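Local coordinates for polyprenyl synthetase (Nonlabens dokdonensis, PDB 6KD7) that makes geranylgeranyl pyrophosphate as a prenyltransferase of the FPP/GGPP synthase family, with magnesium as its cofactor, at the interface of chains A and B and the interface of chains A and C. Residues are numbered along the deposited sequence; one frame, centred on the assembly and turned at random. Chains: chain A/B/C, Polyprenyl synthetase.

Contact 1: the interface of chains A and B. Residues chain A 111, 137-138, 141; chain B 27, 108-109, 112.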
loop_
_atom_site.group_PDB
_atom_site.type_symbol
_atom_site.label_atom_id
_atom_site.label_comp_id
_atom_site.label_asym_id
_atom_site.label_seq_id
_atom_site.Cartn_x
_atom_site.Cartn_y
_atom_site.Cartn_z
ATOM N N LEU A 111 -15.459 -22.562 18.992
ATOM C CA LEU A 111 -16.709 -22.285 19.751
ATOM C C LEU A 111 -17.669 -23.497 19.688
ATOM O O LEU A 111 -18.223 -23.913 20.736
ATOM C CB LEU A 111 -17.383 -21.023 19.257
ATOM C CG LEU A 111 -18.691 -20.654 19.947
ATOM C CD1 LEU A 111 -18.523 -20.607 21.469
ATOM C CD2 LEU A 111 -19.167 -19.290 19.438
ATOM N N ALA A 137 -21.133 -16.354 26.990
ATOM C CA ALA A 137 -20.431 -16.143 25.708
ATOM C C ALA A 137 -20.957 -14.837 25.078
ATOM O O ALA A 137 -20.169 -14.001 24.640
ATOM C CB ALA A 137 -20.628 -17.339 24.839
ATOM N N LEU A 138 -22.254 -14.573 25.185
ATOM C CA LEU A 138 -22.862 -13.421 24.504
ATOM C C LEU A 138 -22.484 -12.200 25.294
ATOM O O LEU A 138 -22.274 -11.142 24.668
ATOM C CB LEU A 138 -24.372 -13.570 24.388
ATOM C CG LEU A 138 -25.087 -12.454 23.616
ATOM C CD1 LEU A 138 -24.526 -12.350 22.189
ATOM C CD2 LEU A 138 -26.600 -12.713 23.561
ATOM N N CYS A 141 -19.077 -11.113 24.193
ATOM C CA CYS A 141 -19.202 -10.338 22.915
ATOM C C CYS A 141 -19.574 -8.876 23.226
ATOM O O CYS A 141 -18.949 -7.932 22.661
ATOM C CB CYS A 141 -20.191 -10.964 21.946
ATOM S SG CYS A 141 -19.673 -12.593 21.357
ATOM N N LEU B 27 -22.648 -3.948 18.142
ATOM C CA LEU B 27 -22.720 -5.416 18.030
ATOM C C LEU B 27 -23.991 -5.847 17.274
ATOM O O LEU B 27 -23.903 -6.772 16.432
ATOM C CB LEU B 27 -22.706 -5.982 19.446
ATOM C CG LEU B 27 -22.659 -7.495 19.467
ATOM C CD1 LEU B 27 -21.334 -7.980 18.874
ATOM C CD2 LEU B 27 -22.852 -8.023 20.888
ATOM N N ASP B 108 -19.855 -13.925 15.564
ATOM C CA ASP B 108 -19.675 -14.730 16.794
ATOM C C ASP B 108 -20.956 -14.600 17.639
ATOM O O ASP B 108 -21.468 -15.626 18.052
ATOM C CB ASP B 108 -18.445 -14.290 17.570
ATOM C CG ASP B 108 -17.103 -14.579 16.907
ATOM O OD1 ASP B 108 -17.067 -15.353 15.881
ATOM O OD2 ASP B 108 -16.063 -14.010 17.450
ATOM N N ALA B 109 -21.464 -13.386 17.844
ATOM C CA ALA B 109 -22.658 -13.113 18.673
ATOM C C ALA B 109 -23.858 -13.837 18.034
ATOM O O ALA B 109 -24.642 -14.446 18.782
ATOM C CB ALA B 109 -22.901 -11.661 18.871
ATOM N N ILE B 112 -24.014 -17.607 18.819
ATOM C CA ILE B 112 -24.399 -17.817 20.236
ATOM C C ILE B 112 -25.913 -17.567 20.355
ATOM O O ILE B 112 -26.582 -18.333 21.045
ATOM C CB ILE B 112 -23.564 -16.909 21.159
ATOM C CG1 ILE B 112 -22.061 -17.231 21.103
ATOM C CG2 ILE B 112 -24.059 -17.000 22.580
ATOM C CD1 ILE B 112 -21.184 -16.040 21.607
#
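The helix-against-helix seam of a two-fold dimer is formed here, where B:Ile112 of helix 100-116 packs on A:Ala137, A:Leu138 and A:Cys141 of helix 123-150. All-helical synthases of this family typically pair in this way. B:Ile112 carries the patch with both of its branches. With CG1 anti to the carbonyl carbon (chi1 -63°) and CG2 anti to the backbone N, CD1 points to A:Ala137 and A:Cys141, and CG2 to A:Leu138. CD1 of B:Ile112 is 3.5 Å from the methyl CB of A:Ala137. It also meets the thiol sulfur SG of A:Cys141. CG2 of B:Ile112 lies 3.9 Å from CB of A:Leu138. A:Leu111, from helix 100-116 of chain A, crosses the isoleucine at about a right angle and sets its CD2 3.9 Å from CG1 of B:Ile112. Were B:Ile112 replaced by alanine, A:Ala137, A:Leu111, A:Leu138 and the sulfur of A:Cys141 would probably lose these branches as apolar partners, and a gap would open between the helices. One turn along, B:Ala109 receives A:Leu138, whose CD1 is 3.8 Å from the alanine CB. B:Leu27, on helix 25-35, borders the patch with its CD2 4.1 Å from CB of A:Cys141.

Contact 2: the interface of chains A and B. Residues chain A 130-131, 134-135; chain B 115-116, 119, 126.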
loop_
_atom_site.group_PDB
_atom_site.type_symbol
_atom_site.label_atom_id
_atom_site.label_comp_id
_atom_site.label_asym_id
_atom_site.label_seq_id
_atom_site.Cartn_x
_atom_site.Cartn_y
_atom_site.Cartn_z
ATOM N N ASN A 130 -25.379 -25.402 29.113
ATOM C CA ASN A 130 -25.558 -24.675 27.828
ATOM C C ASN A 130 -26.089 -23.297 28.143
ATOM O O ASN A 130 -25.581 -22.298 27.626
ATOM C CB ASN A 130 -26.473 -25.365 26.830
ATOM C CG ASN A 130 -25.697 -26.355 26.030
ATOM O OD1 ASN A 130 -25.551 -27.512 26.452
ATOM N ND2 ASN A 130 -25.218 -25.932 24.868
ATOM N N LYS A 131 -27.079 -23.224 29.020
ATOM C CA LYS A 131 -27.725 -21.927 29.328
ATOM C C LYS A 131 -26.762 -20.911 29.957
ATOM O O LYS A 131 -26.711 -19.809 29.457
ATOM C CB LYS A 131 -28.919 -22.169 30.249
ATOM C CG LYS A 131 -29.891 -21.009 30.355
ATOM C CD LYS A 131 -31.278 -21.471 30.675
ATOM C CE LYS A 131 -32.269 -20.338 30.779
ATOM N NZ LYS A 131 -31.754 -19.244 31.626
ATOM N N SER A 134 -23.842 -20.023 27.195
ATOM C CA SER A 134 -24.345 -19.158 26.102
ATOM C C SER A 134 -24.572 -17.748 26.614
ATOM O O SER A 134 -24.208 -16.808 25.942
ATOM C CB SER A 134 -25.582 -19.730 25.461
ATOM O OG SER A 134 -25.267 -20.928 24.761
ATOM N N ARG A 135 -25.148 -17.575 27.783
ATOM C CA ARG A 135 -25.386 -16.220 28.308
ATOM C C ARG A 135 -24.017 -15.551 28.514
ATOM O O ARG A 135 -23.889 -14.347 28.238
ATOM C CB ARG A 135 -26.170 -16.292 29.619
ATOM C CG ARG A 135 -26.444 -14.928 30.245
ATOM C CD ARG A 135 -27.467 -14.931 31.397
ATOM N NE ARG A 135 -27.100 -15.742 32.566
ATOM C CZ ARG A 135 -27.568 -16.972 32.864
ATOM N NH1 ARG A 135 -28.442 -17.605 32.096
ATOM N NH2 ARG A 135 -27.139 -17.577 33.952
ATOM N N TYR B 115 -27.856 -20.609 19.286
ATOM C CA TYR B 115 -27.889 -21.658 20.338
ATOM C C TYR B 115 -28.967 -21.287 21.356
ATOM O O TYR B 115 -29.683 -22.161 21.778
ATOM C CB TYR B 115 -26.534 -21.825 21.014
ATOM C CG TYR B 115 -25.580 -22.717 20.282
ATOM C CD1 TYR B 115 -25.681 -24.084 20.415
ATOM C CD2 TYR B 115 -24.516 -22.216 19.547
ATOM C CE1 TYR B 115 -24.822 -24.947 19.764
ATOM C CE2 TYR B 115 -23.625 -23.070 18.913
ATOM C CZ TYR B 115 -23.767 -24.442 19.040
ATOM O OH TYR B 115 -22.950 -25.353 18.463
ATOM N N ARG B 116 -29.048 -20.022 21.722
ATOM C CA ARG B 116 -29.991 -19.577 22.773
ATOM C C ARG B 116 -31.453 -19.775 22.365
ATOM O O ARG B 116 -32.283 -19.830 23.250
ATOM C CB ARG B 116 -29.683 -18.138 23.165
ATOM C CG ARG B 116 -28.220 -17.927 23.503
ATOM C CD ARG B 116 -28.080 -17.126 24.760
ATOM N NE ARG B 116 -28.702 -15.822 24.718
ATOM C CZ ARG B 116 -29.089 -15.187 25.805
ATOM N NH1 ARG B 116 -29.631 -13.991 25.721
ATOM N NH2 ARG B 116 -28.936 -15.757 26.979
ATOM N N GLU B 119 -33.570 -22.672 23.848
ATOM C CA GLU B 119 -33.717 -22.789 25.331
ATOM C C GLU B 119 -35.171 -23.009 25.772
ATOM O O GLU B 119 -35.307 -23.578 26.859
ATOM C CB GLU B 119 -33.122 -21.587 26.071
ATOM C CG GLU B 119 -31.608 -21.656 26.064
ATOM C CD GLU B 119 -30.837 -20.425 26.491
ATOM O OE1 GLU B 119 -31.461 -19.537 27.065
ATOM O OE2 GLU B 119 -29.576 -20.456 26.395
ATOM N N PHE B 126 -34.305 -30.112 23.439
ATOM C CA PHE B 126 -33.126 -29.249 23.656
ATOM C C PHE B 126 -31.853 -30.040 23.405
ATOM O O PHE B 126 -31.055 -29.630 22.564
ATOM C CB PHE B 126 -33.081 -28.685 25.059
ATOM C CG PHE B 126 -31.944 -27.723 25.247
ATOM C CD1 PHE B 126 -32.100 -26.373 24.935
ATOM C CD2 PHE B 126 -30.722 -28.189 25.714
ATOM C CE1 PHE B 126 -31.057 -25.487 25.148
ATOM C CE2 PHE B 126 -29.683 -27.292 25.927
ATOM C CZ PHE B 126 -29.847 -25.949 25.648
HETATM O O HOH W 1 -28.458 -18.531 27.802
HETATM O O HOH W 2 -27.876 -22.358 25.262
#
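The ring of B:Phe126 meets A:Asn130 with its edge: CB of the asparagine lies in the ring plane, 3.6 Å from CZ. The backbone N of B:Glu119 also lies in that plane, at an edge. The amide of A:Asn130 is turned 78° from the ring. The guanidinium of B:Arg116 takes water 1 at its edge, in plane, with NH2 2.9 Å from the water oxygen. That water also bonds the backbone O of A:Lys131 and the carboxylate OE2 of B:Glu119, the latter at 2.6 Å. OE2 of B:Glu119 also bonds water 2, at 2.8 Å, and water 2 reaches the hydroxyl OG of A:Ser134 at 3.0 Å. The B:Arg116 chain bends at chi2 and at chi3 (-59°), and its CD passes 3.7 Å from CB of A:Ser134. A leucine in place of B:Arg116 would probably leave water 1 with B:Glu119 and A:Lys131 but without the guanidinium, and so less firmly fixed. A:Lys131 crosses B:Glu119 at about a right angle, its NZ 4.6 Å from OE1; the nearby lysine may favour the ionised form of the B:Glu119 carboxylate. Water-mediated bonds here join helix 123-150 of chain A to chain B across the dimer seam.

Contact 3: the interface of chains A and C. Residues chain A 254, 257, 262, 266, 269; chain C 87, 90, 221.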
loop_
_atom_site.group_PDB
_atom_site.type_symbol
_atom_site.label_atom_id
_atom_site.label_comp_id
_atom_site.label_asym_id
_atom_site.label_seq_id
_atom_site.Cartn_x
_atom_site.Cartn_y
_atom_site.Cartn_z
ATOM N N TRP A 254 -1.465 13.921 26.934
ATOM C CA TRP A 254 -0.630 12.738 26.606
ATOM C C TRP A 254 -1.488 11.705 25.876
ATOM O O TRP A 254 -0.999 11.080 24.953
ATOM C CB TRP A 254 -0.017 12.160 27.879
ATOM C CG TRP A 254 1.220 12.882 28.307
ATOM C CD1 TRP A 254 1.354 13.709 29.379
ATOM C CD2 TRP A 254 2.500 12.879 27.638
ATOM N NE1 TRP A 254 2.638 14.183 29.450
ATOM C CE2 TRP A 254 3.359 13.704 28.391
ATOM C CE3 TRP A 254 2.997 12.282 26.470
ATOM C CZ2 TRP A 254 4.691 13.915 28.039
ATOM C CZ3 TRP A 254 4.316 12.490 26.117
ATOM C CH2 TRP A 254 5.150 13.302 26.893
ATOM N N LEU A 257 -1.939 11.879 21.970
ATOM C CA LEU A 257 -0.884 11.505 21.002
ATOM C C LEU A 257 -1.021 10.033 20.634
ATOM O O LEU A 257 -0.954 9.184 21.538
ATOM C CB LEU A 257 0.505 11.774 21.584
ATOM C CG LEU A 257 0.727 13.176 22.119
ATOM C CD1 LEU A 257 2.130 13.301 22.626
ATOM C CD2 LEU A 257 0.433 14.231 21.055
ATOM N N MET A 262 4.745 9.113 16.804
ATOM C CA MET A 262 5.814 9.227 17.834
ATOM C C MET A 262 6.971 8.284 17.496
ATOM O O MET A 262 6.746 7.275 16.820
ATOM C CB MET A 262 5.255 8.908 19.222
ATOM C CG MET A 262 4.020 9.713 19.523
ATOM S SD MET A 262 3.259 9.320 21.132
ATOM C CE MET A 262 4.504 10.036 22.193
ATOM N N GLN A 266 9.969 8.926 22.318
ATOM C CA GLN A 266 8.803 9.769 22.702
ATOM C C GLN A 266 7.811 8.862 23.447
ATOM O O GLN A 266 7.230 9.324 24.459
ATOM C CB GLN A 266 8.210 10.483 21.474
ATOM C CG GLN A 266 9.113 11.607 20.984
ATOM C CD GLN A 266 8.816 12.199 19.622
ATOM O OE1 GLN A 266 8.258 11.557 18.714
ATOM N NE2 GLN A 266 9.212 13.466 19.502
ATOM N N GLU A 269 9.207 8.171 26.802
ATOM C CA GLU A 269 9.026 9.355 27.680
ATOM C C GLU A 269 7.560 9.479 28.089
ATOM O O GLU A 269 7.302 9.921 29.208
ATOM C CB GLU A 269 9.560 10.662 27.099
ATOM C CG GLU A 269 9.358 11.814 28.064
ATOM C CD GLU A 269 9.815 13.187 27.614
ATOM O OE1 GLU A 269 9.383 14.172 28.219
ATOM O OE2 GLU A 269 10.591 13.257 26.672
ATOM N N LEU C 87 4.378 15.874 14.555
ATOM C CA LEU C 87 4.228 16.643 15.804
ATOM C C LEU C 87 4.709 18.088 15.578
ATOM O O LEU C 87 5.618 18.308 14.777
ATOM C CB LEU C 87 5.099 15.995 16.892
ATOM C CG LEU C 87 4.649 14.652 17.465
ATOM C CD1 LEU C 87 5.534 14.281 18.650
ATOM C CD2 LEU C 87 3.208 14.623 17.906
ATOM N N GLY C 90 5.282 19.280 20.530
ATOM C CA GLY C 90 4.928 18.143 21.375
ATOM C C GLY C 90 3.511 17.683 21.168
ATOM O O GLY C 90 3.095 16.797 21.932
ATOM N N PHE C 221 10.644 16.122 23.192
ATOM C CA PHE C 221 9.456 16.645 22.476
ATOM C C PHE C 221 9.833 17.920 21.732
ATOM O O PHE C 221 8.954 18.598 21.203
ATOM C CB PHE C 221 8.241 16.655 23.401
ATOM C CG PHE C 221 7.598 15.297 23.460
ATOM C CD1 PHE C 221 8.057 14.332 24.334
ATOM C CD2 PHE C 221 6.588 14.957 22.579
ATOM C CE1 PHE C 221 7.491 13.072 24.352
ATOM C CE2 PHE C 221 6.022 13.698 22.603
ATOM C CZ PHE C 221 6.481 12.758 23.484
#
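C:Phe221 holds its CG anti to the carbonyl carbon (chi1 -82°), and this carries the ring from its loop in among side chains of chain A. A:Trp254, at the end of helix 248-254, has the same first torsion and turns its six-membered ring toward the phenylalanine. The two rings meet edge-to-face, with planes 86° apart and centroids 5.0 Å apart. The tryptophan presents the edge: CZ3 is 3.4 Å from CZ of C:Phe221. The opposite face of the phenylalanine is covered by A:Gln266 of helix 264-281, whose CG sits toward the rim. The phenyl group is therefore clamped between the two. At its edge, in plane, the methyl CE of A:Met262 lies 3.6 Å from CZ of C:Phe221. The carboxylate carbon CD of A:Glu269 lies at the edge too, 3.9 Å from CD1 of C:Phe221, with the carboxylate plane steeply turned to the ring. These neighbours probably restrict turning of the phenyl ring. CD1 of C:Leu87 lies 3.9 Å from OE1 of A:Gln266. C:Leu87 and C:Phe221 lie in the segments that follow the first and second aspartate-rich motifs of this synthase family. The packing may thus steady loops near the active site, but the structure alone does not show whether chains A and C pair in solution. A:Leu257 approaches from the opposite direction to C:Phe221, and its CD1 lies 3.7 Å from the backbone O of C:Gly90.

Contact 4: the interface of chains A and B. Residues chain A 119, 121, 123, 126; chain B 123-124, 127.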
loop_
_atom_site.group_PDB
_atom_site.type_symbol
_atom_site.label_atom_id
_atom_site.label_comp_id
_atom_site.label_asym_id
_atom_site.label_seq_id
_atom_site.Cartn_x
_atom_site.Cartn_y
_atom_site.Cartn_z
ATOM N N GLU A 119 -21.895 -32.687 25.726
ATOM C CA GLU A 119 -22.885 -33.705 25.259
ATOM C C GLU A 119 -22.910 -34.962 26.141
ATOM O O GLU A 119 -23.973 -35.590 26.126
ATOM C CB GLU A 119 -22.669 -34.098 23.795
ATOM C CG GLU A 119 -23.145 -32.992 22.874
ATOM C CD GLU A 119 -22.758 -33.068 21.412
ATOM O OE1 GLU A 119 -22.313 -34.135 20.998
ATOM O OE2 GLU A 119 -23.077 -32.097 20.667
ATOM N N TYR A 121 -22.975 -34.985 29.354
ATOM C CA TYR A 121 -23.734 -34.717 30.599
ATOM C C TYR A 121 -25.193 -35.170 30.469
ATOM O O TYR A 121 -25.695 -35.304 29.354
ATOM C CB TYR A 121 -23.534 -33.278 31.072
ATOM C CG TYR A 121 -22.113 -33.020 31.490
ATOM C CD1 TYR A 121 -21.634 -33.485 32.699
ATOM C CD2 TYR A 121 -21.223 -32.385 30.647
ATOM C CE1 TYR A 121 -20.320 -33.285 33.079
ATOM C CE2 TYR A 121 -19.904 -32.187 31.008
ATOM C CZ TYR A 121 -19.448 -32.638 32.229
ATOM O OH TYR A 121 -18.157 -32.443 32.592
ATOM N N LYS A 123 -29.292 -34.832 30.735
ATOM C CA LYS A 123 -30.132 -33.849 30.019
ATOM C C LYS A 123 -30.341 -32.658 30.924
ATOM O O LYS A 123 -30.483 -31.531 30.439
ATOM C CB LYS A 123 -31.441 -34.504 29.560
ATOM C CG LYS A 123 -31.275 -35.345 28.294
ATOM C CD LYS A 123 -32.408 -36.336 27.977
ATOM C CE LYS A 123 -32.112 -37.242 26.787
ATOM N NZ LYS A 123 -30.664 -37.555 26.615
ATOM N N PHE A 126 -26.738 -30.815 31.121
ATOM C CA PHE A 126 -26.596 -30.359 29.723
ATOM C C PHE A 126 -27.363 -29.062 29.521
ATOM O O PHE A 126 -26.758 -28.074 29.109
ATOM C CB PHE A 126 -27.103 -31.384 28.733
ATOM C CG PHE A 126 -26.860 -30.969 27.311
ATOM C CD1 PHE A 126 -25.651 -31.269 26.684
ATOM C CD2 PHE A 126 -27.838 -30.260 26.627
ATOM C CE1 PHE A 126 -25.452 -30.914 25.359
ATOM C CE2 PHE A 126 -27.629 -29.912 25.298
ATOM C CZ PHE A 126 -26.445 -30.237 24.666
ATOM N N LYS B 123 -36.201 -30.536 27.802
ATOM C CA LYS B 123 -34.802 -30.961 28.019
ATOM C C LYS B 123 -34.471 -32.031 27.004
ATOM O O LYS B 123 -33.315 -32.146 26.583
ATOM C CB LYS B 123 -34.604 -31.415 29.471
ATOM C CG LYS B 123 -34.442 -30.247 30.444
ATOM C CD LYS B 123 -34.625 -30.570 31.937
ATOM C CE LYS B 123 -34.595 -29.337 32.835
ATOM N NZ LYS B 123 -35.120 -28.104 32.183
ATOM N N ASP B 124 -35.441 -32.834 26.630
ATOM C CA ASP B 124 -35.153 -33.947 25.698
ATOM C C ASP B 124 -34.930 -33.370 24.272
ATOM O O ASP B 124 -34.049 -33.817 23.539
ATOM C CB ASP B 124 -36.261 -34.995 25.762
ATOM C CG ASP B 124 -35.738 -36.279 25.148
ATOM O OD1 ASP B 124 -34.931 -36.993 25.831
ATOM O OD2 ASP B 124 -36.067 -36.525 23.975
ATOM N N TYR B 127 -31.729 -31.204 24.022
ATOM C CA TYR B 127 -30.536 -32.047 23.861
ATOM C C TYR B 127 -30.408 -32.462 22.399
ATOM O O TYR B 127 -29.306 -32.541 21.835
ATOM C CB TYR B 127 -30.514 -33.238 24.831
ATOM C CG TYR B 127 -29.273 -34.075 24.715
ATOM C CD1 TYR B 127 -28.147 -33.770 25.456
ATOM C CD2 TYR B 127 -29.196 -35.116 23.823
ATOM C CE1 TYR B 127 -26.987 -34.511 25.348
ATOM C CE2 TYR B 127 -28.041 -35.859 23.688
ATOM C CZ TYR B 127 -26.938 -35.546 24.458
ATOM O OH TYR B 127 -25.796 -36.259 24.299
#
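The loop before helix 123-150 of chain A, and the first turn of that helix, meet the start of the same helix in chain B, with A:Glu119, A:Lys123 and A:Phe126 gathered round B:Tyr127. This is one end of the two-fold helical seam of an FPP/GGPP synthase-family dimer. B:Tyr127 stretches across with its CG anti to the backbone N (chi1 -178°). The phenol OH of B:Tyr127 donates a hydrogen bond of 2.7 Å to the backbone O of A:Glu119. The bond is bent at the acceptor, with a C=O...donor angle of 136°, and the donor is tilted 26° from the carbonyl plane. The carbonyl oxygen itself lies in the plane of the tyrosine ring, at its edge. Another part of that edge is set on A:Phe126: CD1 of B:Tyr127 stands over the centre of the phenylalanine face, 3.6 Å from its CG. The ring centroids are 4.7 Å apart. The backbone N of A:Glu119 lies at the edge of A:Phe126, in plane. A:Lys123 crosses the tyrosine at about a right angle. Its chain bends at the last torsion, and the ammonium NZ comes over the tyrosine face, toward the rim, in a cation-pi contact 4.3 Å from the ring centroid. B:Asp124 runs beside A:Lys123 in the same direction. The carboxylate OD1 of B:Asp124 is 4.4 Å from NZ of A:Lys123, so any attraction between the charges acts without direct contact.

Contacts 1, 2 and 4 lie in a row along one A-B seam. The centres of their C-alpha atoms are about 12 Å apart from contact 1 to contact 2 and about 11 Å from contact 2 to contact 4. Helix 123-150 of chain A serves all three. Glu119 and Phe126 act from chain B in contact 2 and from chain A in contact 4, as two-fold symmetry allows. They tie contact 2 to contact 4, so the two would probably change together. Contact 3 lies about 38 Å from contact 1, on a different surface of chain A, and may link dimers in the six-chain assembly.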